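PDB 1O50: CBS domain-containing predicted protein TM0935 from Thermotoga maritima, which is of unknown function but, as a tandem CBS-domain protein, probably senses or binds a small regulatory ligand such as an adenine nucleotide. Local coordinates for residues V47-L59 with Q127-D141. Sequence-based numbering, arbitrary orientation.
Sequences VTRTVYVARDNKL and QEMPVVDEKGEIVGD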
ATOM      1  N   VAL A  47      -5.516   2.393   7.169  1.00 35.76           N
ATOM      2  CA  VAL A  47      -4.365   1.505   7.221  1.00 36.03           C
ATOM      3  C   VAL A  47      -4.610   0.277   6.347  1.00 35.72           C
ATOM      4  O   VAL A  47      -3.663  -0.433   5.945  1.00 36.15           O
ATOM      5  CB  VAL A  47      -4.055   1.116   8.747  1.00 36.13           C
ATOM      6  CG1 VAL A  47      -5.034   0.127   9.330  1.00 38.01           C
ATOM      7  CG2 VAL A  47      -2.644   0.643   8.944  1.00 39.12           C
ATOM      8  N   THR A  48      -5.883   0.051   6.018  1.00 35.26           N
ATOM      9  CA  THR A  48      -6.315  -1.157   5.379  1.00 34.03           C
ATOM     10  C   THR A  48      -5.668  -1.196   4.022  1.00 35.22           C
ATOM     11  O   THR A  48      -5.700  -0.213   3.307  1.00 35.50           O
ATOM     12  CB  THR A  48      -7.818  -1.127   5.201  1.00 34.82           C
ATOM     13  OG1 THR A  48      -8.489  -1.193   6.461  1.00 34.88           O
ATOM     14  CG2 THR A  48      -8.331  -2.338   4.493  1.00 32.97           C
ATOM     15  N   ARG A  49      -5.096  -2.336   3.667  1.00 36.25           N
ATOM     16  CA  ARG A  49      -4.384  -2.464   2.394  1.00 35.92           C
ATOM     17  C   ARG A  49      -4.949  -3.577   1.536  1.00 35.46           C
ATOM     18  O   ARG A  49      -4.719  -3.606   0.304  1.00 34.84           O
ATOM     19  CB  ARG A  49      -2.858  -2.593   2.626  1.00 36.89           C
ATOM     20  CG  ARG A  49      -2.185  -1.235   2.933  1.00 40.46           C
ATOM     21  CD  ARG A  49      -0.904  -1.433   3.693  1.00 43.27           C
ATOM     22  NE  ARG A  49      -0.027  -0.273   3.722  1.00 41.34           N
ATOM     23  CZ  ARG A  49      -0.023   0.670   4.630  1.00 42.24           C
ATOM     24  NH1 ARG A  49      -0.922   0.687   5.613  1.00 39.05           N
ATOM     25  NH2 ARG A  49       0.902   1.619   4.551  1.00 40.99           N
ATOM     26  N   THR A  50      -5.668  -4.483   2.165  1.00 34.36           N
ATOM     27  CA  THR A  50      -6.356  -5.562   1.479  1.00 36.79           C
ATOM     28  C   THR A  50      -7.726  -5.790   2.158  1.00 36.69           C
ATOM     29  O   THR A  50      -7.810  -5.945   3.401  1.00 37.73           O
ATOM     30  CB  THR A  50      -5.531  -6.877   1.474  1.00 36.95           C
ATOM     31  OG1 THR A  50      -4.197  -6.674   0.942  1.00 38.41           O
ATOM     32  CG2 THR A  50      -6.170  -7.896   0.497  1.00 37.13           C
ATOM     33  N   VAL A  51      -8.793  -5.775   1.341  1.00 36.39           N
ATOM     34  CA  VAL A  51     -10.119  -6.219   1.738  1.00 36.23           C
ATOM     35  C   VAL A  51     -10.346  -7.707   1.457  1.00 36.26           C
ATOM     36  O   VAL A  51      -9.993  -8.209   0.400  1.00 36.18           O
ATOM     37  CB  VAL A  51     -11.213  -5.330   1.079  1.00 37.21           C
ATOM     38  CG1 VAL A  51     -12.589  -5.848   1.441  1.00 37.20           C
ATOM     39  CG2 VAL A  51     -11.052  -3.860   1.565  1.00 35.00           C
ATOM     40  N   TYR A  52     -10.957  -8.385   2.404  1.00 36.55           N
ATOM     41  CA  TYR A  52     -11.288  -9.796   2.260  1.00 37.33           C
ATOM     42  C   TYR A  52     -12.784  -9.933   2.014  1.00 37.27           C
ATOM     43  O   TYR A  52     -13.577  -9.103   2.460  1.00 37.15           O
ATOM     44  CB  TYR A  52     -10.889 -10.600   3.515  1.00 36.99           C
ATOM     45  CG  TYR A  52      -9.482 -10.267   3.994  1.00 38.49           C
ATOM     46  CD1 TYR A  52      -8.404 -10.307   3.106  1.00 40.45           C
ATOM     47  CD2 TYR A  52      -9.218  -9.907   5.320  1.00 40.96           C
ATOM     48  CE1 TYR A  52      -7.132  -9.988   3.510  1.00 41.49           C
ATOM     49  CE2 TYR A  52      -7.909  -9.587   5.728  1.00 39.79           C
ATOM     50  CZ  TYR A  52      -6.888  -9.637   4.812  1.00 40.36           C
ATOM     51  OH  TYR A  52      -5.607  -9.338   5.184  1.00 40.56           O
ATOM     52  N   VAL A  53     -13.136 -11.024   1.344  1.00 37.35           N
ATOM     53  CA  VAL A  53     -14.506 -11.379   1.005  1.00 37.02           C
ATOM     54  C   VAL A  53     -14.784 -12.775   1.557  1.00 37.24           C
ATOM     55  O   VAL A  53     -14.069 -13.744   1.260  1.00 36.46           O
ATOM     56  CB  VAL A  53     -14.723 -11.353  -0.556  1.00 37.05           C
ATOM     57  CG1 VAL A  53     -16.207 -11.553  -0.918  1.00 37.60           C
ATOM     58  CG2 VAL A  53     -14.199 -10.077  -1.147  1.00 36.07           C
ATOM     59  N   ALA A  54     -15.824 -12.867   2.374  1.00 37.36           N
ATOM     60  CA  ALA A  54     -16.207 -14.119   2.981  1.00 37.42           C
ATOM     61  C   ALA A  54     -17.621 -14.533   2.565  1.00 38.38           C
ATOM     62  O   ALA A  54     -18.419 -13.721   2.075  1.00 37.78           O
ATOM     63  CB  ALA A  54     -16.107 -14.018   4.485  1.00 37.61           C
ATOM     64  N   ARG A  55     -17.909 -15.820   2.756  1.00 39.37           N
ATOM     65  CA  ARG A  55     -19.211 -16.371   2.491  1.00 40.46           C
ATOM     66  C   ARG A  55     -19.389 -17.503   3.486  1.00 41.36           C
ATOM     67  O   ARG A  55     -18.630 -18.470   3.462  1.00 40.42           O
ATOM     68  CB  ARG A  55     -19.247 -16.899   1.051  1.00 41.28           C
ATOM     69  CG  ARG A  55     -20.631 -16.932   0.384  1.00 42.58           C
ATOM     70  CD  ARG A  55     -20.859 -18.165  -0.493  1.00 45.34           C
ATOM     71  NE  ARG A  55     -19.648 -18.580  -1.204  1.00 46.61           N
ATOM     72  N   ASP A  56     -20.371 -17.371   4.377  1.00 42.42           N
ATOM     73  CA  ASP A  56     -20.577 -18.334   5.457  1.00 43.16           C
ATOM     74  C   ASP A  56     -19.313 -18.471   6.348  1.00 43.41           C
ATOM     75  O   ASP A  56     -18.925 -19.574   6.743  1.00 42.16           O
ATOM     76  CB  ASP A  56     -20.995 -19.705   4.896  1.00 43.55           C
ATOM     77  CG  ASP A  56     -22.206 -19.630   3.963  1.00 45.53           C
ATOM     78  OD1 ASP A  56     -23.187 -18.903   4.279  1.00 46.66           O
ATOM     79  OD2 ASP A  56     -22.255 -20.276   2.887  1.00 46.61           O
ATOM     80  N   ASN A  57     -18.668 -17.335   6.637  1.00 43.83           N
ATOM     81  CA  ASN A  57     -17.445 -17.289   7.454  1.00 44.20           C
ATOM     82  C   ASN A  57     -16.185 -17.928   6.873  1.00 43.33           C
ATOM     83  O   ASN A  57     -15.191 -18.050   7.577  1.00 43.42           O
ATOM     84  CB  ASN A  57     -17.705 -17.836   8.861  1.00 45.27           C
ATOM     85  CG  ASN A  57     -18.445 -16.850   9.713  1.00 48.05           C
ATOM     86  OD1 ASN A  57     -18.035 -15.676   9.805  1.00 53.56           O
ATOM     87  ND2 ASN A  57     -19.559 -17.289  10.317  1.00 49.06           N
ATOM     88  N   LYS A  58     -16.227 -18.297   5.591  1.00 42.00           N
ATOM     89  CA  LYS A  58     -15.081 -18.841   4.880  1.00 40.91           C
ATOM     90  C   LYS A  58     -14.490 -17.761   4.002  1.00 39.49           C
ATOM     91  O   LYS A  58     -15.209 -16.972   3.434  1.00 38.81           O
ATOM     92  CB  LYS A  58     -15.511 -20.018   4.006  1.00 41.37           C
ATOM     93  CG  LYS A  58     -16.324 -21.086   4.740  1.00 42.86           C
ATOM     94  CD  LYS A  58     -15.516 -21.728   5.846  1.00 44.84           C
ATOM     95  CE  LYS A  58     -16.173 -23.001   6.382  1.00 45.86           C
ATOM     96  NZ  LYS A  58     -15.247 -23.739   7.312  1.00 46.85           N
ATOM     97  N   LEU A  59     -13.171 -17.710   3.910  1.00 38.39           N
ATOM     98  CA  LEU A  59     -12.476 -16.788   3.008  1.00 37.33           C
ATOM     99  C   LEU A  59     -12.616 -17.231   1.533  1.00 36.88           C
ATOM    100  O   LEU A  59     -12.241 -18.329   1.176  1.00 36.54           O
ATOM    101  CB  LEU A  59     -11.012 -16.724   3.417  1.00 37.32           C
ATOM    102  CG  LEU A  59     -10.124 -15.788   2.619  1.00 35.88           C
ATOM    103  CD1 LEU A  59     -10.508 -14.333   2.890  1.00 35.45           C
ATOM    104  CD2 LEU A  59      -8.677 -16.081   2.958  1.00 37.09           C
ATOM    105  N   GLN A 127       0.242  -6.019   0.433  1.00 36.63           N
ATOM    106  CA  GLN A 127       0.824  -5.651   1.719  1.00 35.96           C
ATOM    107  C   GLN A 127      -0.038  -6.012   2.949  1.00 36.31           C
ATOM    108  O   GLN A 127       0.163  -5.471   4.053  1.00 37.42           O
ATOM    109  CB  GLN A 127       1.154  -4.153   1.707  1.00 35.90           C
ATOM    110  CG  GLN A 127       2.161  -3.819   0.618  1.00 35.87           C
ATOM    111  CD  GLN A 127       2.769  -2.473   0.725  1.00 33.64           C
ATOM    112  OE1 GLN A 127       3.104  -2.051   1.801  1.00 38.13           O
ATOM    113  NE2 GLN A 127       3.006  -1.813  -0.418  1.00 36.71           N
ATOM    114  N   GLU A 128      -1.010  -6.908   2.781  1.00 35.95           N
ATOM    115  CA  GLU A 128      -1.859  -7.333   3.911  1.00 35.26           C
ATOM    116  C   GLU A 128      -2.493  -8.621   3.498  1.00 36.33           C
ATOM    117  O   GLU A 128      -2.988  -8.758   2.374  1.00 35.81           O
ATOM    118  CB  GLU A 128      -2.950  -6.334   4.245  1.00 35.64           C
ATOM    119  CG  GLU A 128      -3.683  -6.628   5.537  1.00 32.89           C
ATOM    120  CD  GLU A 128      -4.806  -5.673   5.869  1.00 39.51           C
ATOM    121  OE1 GLU A 128      -5.008  -4.724   5.134  1.00 38.76           O
ATOM    122  OE2 GLU A 128      -5.495  -5.853   6.907  1.00 41.52           O
ATOM    123  N   MET A 129      -2.427  -9.581   4.402  1.00 36.46           N
ATOM    124  CA  MET A 129      -2.860 -10.929   4.141  1.00 36.58           C
ATOM    125  C   MET A 129      -3.551 -11.385   5.367  1.00 37.11           C
ATOM    126  O   MET A 129      -3.150 -11.012   6.459  1.00 35.76           O
ATOM    127  CB  MET A 129      -1.669 -11.860   3.943  1.00 37.67           C
ATOM    128  CG  MET A 129      -1.179 -11.927   2.577  1.00 41.19           C
ATOM    129  SD  MET A 129       0.142 -13.126   2.297  1.00 45.41           S
ATOM    130  CE  MET A 129       1.279 -12.482   3.355  1.00 44.24           C
ATOM    131  N   PRO A 130      -4.544 -12.271   5.218  1.00 38.23           N
ATOM    132  CA  PRO A 130      -5.229 -12.821   6.376  1.00 37.66           C
ATOM    133  C   PRO A 130      -4.472 -14.035   6.863  1.00 37.59           C
ATOM    134  O   PRO A 130      -3.772 -14.670   6.087  1.00 35.99           O
ATOM    135  CB  PRO A 130      -6.583 -13.223   5.791  1.00 38.20           C
ATOM    136  CG  PRO A 130      -6.263 -13.655   4.422  1.00 37.63           C
ATOM    137  CD  PRO A 130      -5.099 -12.823   3.965  1.00 38.08           C
ATOM    138  N   VAL A 131      -4.613 -14.339   8.150  1.00 37.64           N
ATOM    139  CA  VAL A 131      -4.079 -15.553   8.734  1.00 38.30           C
ATOM    140  C   VAL A 131      -5.279 -16.455   8.965  1.00 39.12           C
ATOM    141  O   VAL A 131      -6.252 -16.054   9.587  1.00 39.60           O
ATOM    142  CB  VAL A 131      -3.334 -15.264  10.061  1.00 38.20           C
ATOM    143  CG1 VAL A 131      -2.710 -16.513  10.609  1.00 37.23           C
ATOM    144  CG2 VAL A 131      -2.283 -14.133   9.841  1.00 37.61           C
ATOM    145  N   VAL A 132      -5.218 -17.664   8.434  1.00 40.25           N
ATOM    146  CA  VAL A 132      -6.371 -18.534   8.430  1.00 40.84           C
ATOM    147  C   VAL A 132      -6.047 -19.810   9.186  1.00 41.80           C
ATOM    148  O   VAL A 132      -4.882 -20.189   9.321  1.00 41.43           O
ATOM    149  CB  VAL A 132      -6.871 -18.879   6.984  1.00 41.11           C
ATOM    150  CG1 VAL A 132      -7.160 -17.613   6.185  1.00 40.86           C
ATOM    151  CG2 VAL A 132      -5.882 -19.788   6.223  1.00 41.20           C
ATOM    152  N   ASP A 133      -7.092 -20.462   9.676  1.00 42.51           N
ATOM    153  CA  ASP A 133      -6.945 -21.748  10.321  1.00 43.50           C
ATOM    154  C   ASP A 133      -7.104 -22.797   9.237  1.00 44.84           C
ATOM    155  O   ASP A 133      -6.975 -22.481   8.056  1.00 45.21           O
ATOM    156  CB  ASP A 133      -7.927 -21.904  11.491  1.00 43.32           C
ATOM    157  CG  ASP A 133      -9.401 -21.870  11.072  1.00 43.30           C
ATOM    158  OD1 ASP A 133      -9.725 -21.952   9.865  1.00 41.23           O
ATOM    159  OD2 ASP A 133     -10.309 -21.772  11.926  1.00 43.16           O
ATOM    160  N   GLU A 134      -7.373 -24.039   9.612  1.00 46.40           N
ATOM    161  CA  GLU A 134      -7.330 -25.119   8.642  1.00 47.80           C
ATOM    162  C   GLU A 134      -8.654 -25.357   7.949  1.00 47.96           C
ATOM    163  O   GLU A 134      -8.763 -26.277   7.148  1.00 48.14           O
ATOM    164  CB  GLU A 134      -6.869 -26.423   9.298  1.00 48.48           C
ATOM    165  CG  GLU A 134      -5.895 -27.185   8.410  1.00 51.15           C
ATOM    166  CD  GLU A 134      -4.496 -26.579   8.428  1.00 53.71           C
ATOM    167  OE1 GLU A 134      -4.197 -25.678   7.610  1.00 54.64           O
ATOM    168  OE2 GLU A 134      -3.694 -27.014   9.278  1.00 57.15           O
ATOM    169  N   LYS A 135      -9.655 -24.538   8.260  1.00 48.14           N
ATOM    170  CA  LYS A 135     -10.978 -24.675   7.656  1.00 47.87           C
ATOM    171  C   LYS A 135     -11.380 -23.391   6.952  1.00 46.83           C
ATOM    172  O   LYS A 135     -12.562 -23.083   6.810  1.00 46.74           O
ATOM    173  CB  LYS A 135     -12.022 -25.124   8.696  1.00 48.17           C
ATOM    174  CG  LYS A 135     -12.160 -24.245   9.944  1.00 50.01           C
ATOM    175  CD  LYS A 135     -13.071 -24.944  10.968  1.00 50.80           C
ATOM    176  CE  LYS A 135     -13.432 -24.048  12.156  1.00 52.12           C
ATOM    177  NZ  LYS A 135     -12.332 -23.923  13.157  1.00 52.83           N
ATOM    178  N   GLY A 136     -10.377 -22.650   6.493  1.00 46.47           N
ATOM    179  CA  GLY A 136     -10.599 -21.478   5.668  1.00 45.56           C
ATOM    180  C   GLY A 136     -11.162 -20.262   6.387  1.00 45.01           C
ATOM    181  O   GLY A 136     -11.700 -19.350   5.739  1.00 45.22           O
ATOM    182  N   GLU A 137     -11.002 -20.208   7.704  1.00 44.05           N
ATOM    183  CA  GLU A 137     -11.566 -19.128   8.509  1.00 43.82           C
ATOM    184  C   GLU A 137     -10.502 -18.181   9.023  1.00 42.89           C
ATOM    185  O   GLU A 137      -9.404 -18.597   9.366  1.00 42.49           O
ATOM    186  CB  GLU A 137     -12.390 -19.700   9.658  1.00 43.75           C
ATOM    187  CG  GLU A 137     -13.566 -20.515   9.143  1.00 45.75           C
ATOM    188  CD  GLU A 137     -14.577 -20.899  10.213  1.00 47.49           C
ATOM    189  OE1 GLU A 137     -14.350 -20.574  11.405  1.00 47.82           O
ATOM    190  OE2 GLU A 137     -15.597 -21.538   9.846  1.00 48.53           O
ATOM    191  N   ILE A 138     -10.847 -16.901   9.059  1.00 42.49           N
ATOM    192  CA  ILE A 138      -9.922 -15.841   9.463  1.00 42.19           C
ATOM    193  C   ILE A 138      -9.741 -15.777  10.987  1.00 41.85           C
ATOM    194  O   ILE A 138     -10.702 -15.608  11.737  1.00 41.40           O
ATOM    195  CB  ILE A 138     -10.352 -14.472   8.879  1.00 42.40           C
ATOM    196  CG1 ILE A 138     -10.395 -14.551   7.358  1.00 41.60           C
ATOM    197  CG2 ILE A 138      -9.372 -13.342   9.315  1.00 42.48           C
ATOM    198  CD1 ILE A 138     -10.904 -13.299   6.697  1.00 42.44           C
ATOM    199  N   VAL A 139      -8.491 -15.942  11.418  1.00 41.04           N
ATOM    200  CA  VAL A 139      -8.132 -15.951  12.833  1.00 40.37           C
ATOM    201  C   VAL A 139      -7.166 -14.816  13.208  1.00 39.55           C
ATOM    202  O   VAL A 139      -6.880 -14.599  14.373  1.00 39.06           O
ATOM    203  CB  VAL A 139      -7.523 -17.319  13.240  1.00 40.18           C
ATOM    204  CG1 VAL A 139      -8.600 -18.439  13.190  1.00 40.03           C
ATOM    205  CG2 VAL A 139      -6.337 -17.663  12.357  1.00 40.56           C
ATOM    206  N   GLY A 140      -6.654 -14.105  12.213  1.00 38.99           N
ATOM    207  CA  GLY A 140      -5.740 -12.995  12.457  1.00 38.55           C
ATOM    208  C   GLY A 140      -5.390 -12.285  11.168  1.00 38.05           C
ATOM    209  O   GLY A 140      -5.926 -12.624  10.130  1.00 37.57           O
ATOM    210  N   ASP A 141      -4.474 -11.314  11.235  1.00 37.84           N
ATOM    211  CA  ASP A 141      -4.118 -10.475  10.083  1.00 37.81           C
ATOM    212  C   ASP A 141      -2.597 -10.186  10.063  1.00 36.46           C
ATOM    213  O   ASP A 141      -1.938 -10.157  11.099  1.00 36.05           O
ATOM    214  CB  ASP A 141      -4.931  -9.162  10.205  1.00 38.06           C
ATOM    215  CG  ASP A 141      -5.124  -8.454   8.918  1.00 38.03           C
ATOM    216  OD1 ASP A 141      -5.126  -9.107   7.844  1.00 38.91           O
ATOM    217  OD2 ASP A 141      -5.233  -7.206   8.895  1.00 41.91           O
TER
HETATM  218  O   HOH W   1      -2.923  -2.849   6.899  1.00 21.92           O
HETATM  219  O   HOH W   2       2.091   0.520   2.220  1.00 19.66           O
HETATM  220  O   HOH W   3      -2.388  -5.262  -0.600  1.00 19.26           O
HETATM  221  O   HOH W   4      -8.120  -5.765   6.011  1.00 27.33           O
HETATM  222  O   HOH W   5     -13.788 -16.079   8.663  1.00 41.14           O
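Y52 lays one face of its ring over P130, whose CB stands 3.9 Å from the ring centroid in a CH-pi contact, while CD1 of I138 packs against ring atom CD2. Proline suits this place because its compact, apolar ring can set CB over that face and CD against CE1. The OH lies against the M129-P130 peptide and donates to OD1 of D141 at 2.7 Å, the carboxylate standing almost perpendicular to the ring (87°). A phenylalanine at Y52 could keep the ring packing but would probably leave OD1 of the buried D141 without this donor.

With CG anti to the backbone N (chi1 -170°), the long, acidic E128 reaches two N-H groups at the start of strand 50-55. OE1 accepts from R49 N at 2.8 Å, nearly straight, and from T50 N, which comes from above the carboxylate plane. T50 returns a bond from OG1 to E128 O, 2.8 Å.

At the far end, branched L59 sets CD2 against P130 CG (3.7 Å) and V132 CG1, and CD1 against I138 CD1. Its N donates to O of G136, whose positive phi favours glycine. The long K58 bends at chi2 to bring NZ 2.8 Å from K135 O, with a weaker salt bridge to E137.

The contact joins the two CBS domains: strand 50-55, flanked by strands 27-29 and 58-64, faces the hairpin of 128-132 and 138-143, whose M129 packs against helix 114-124.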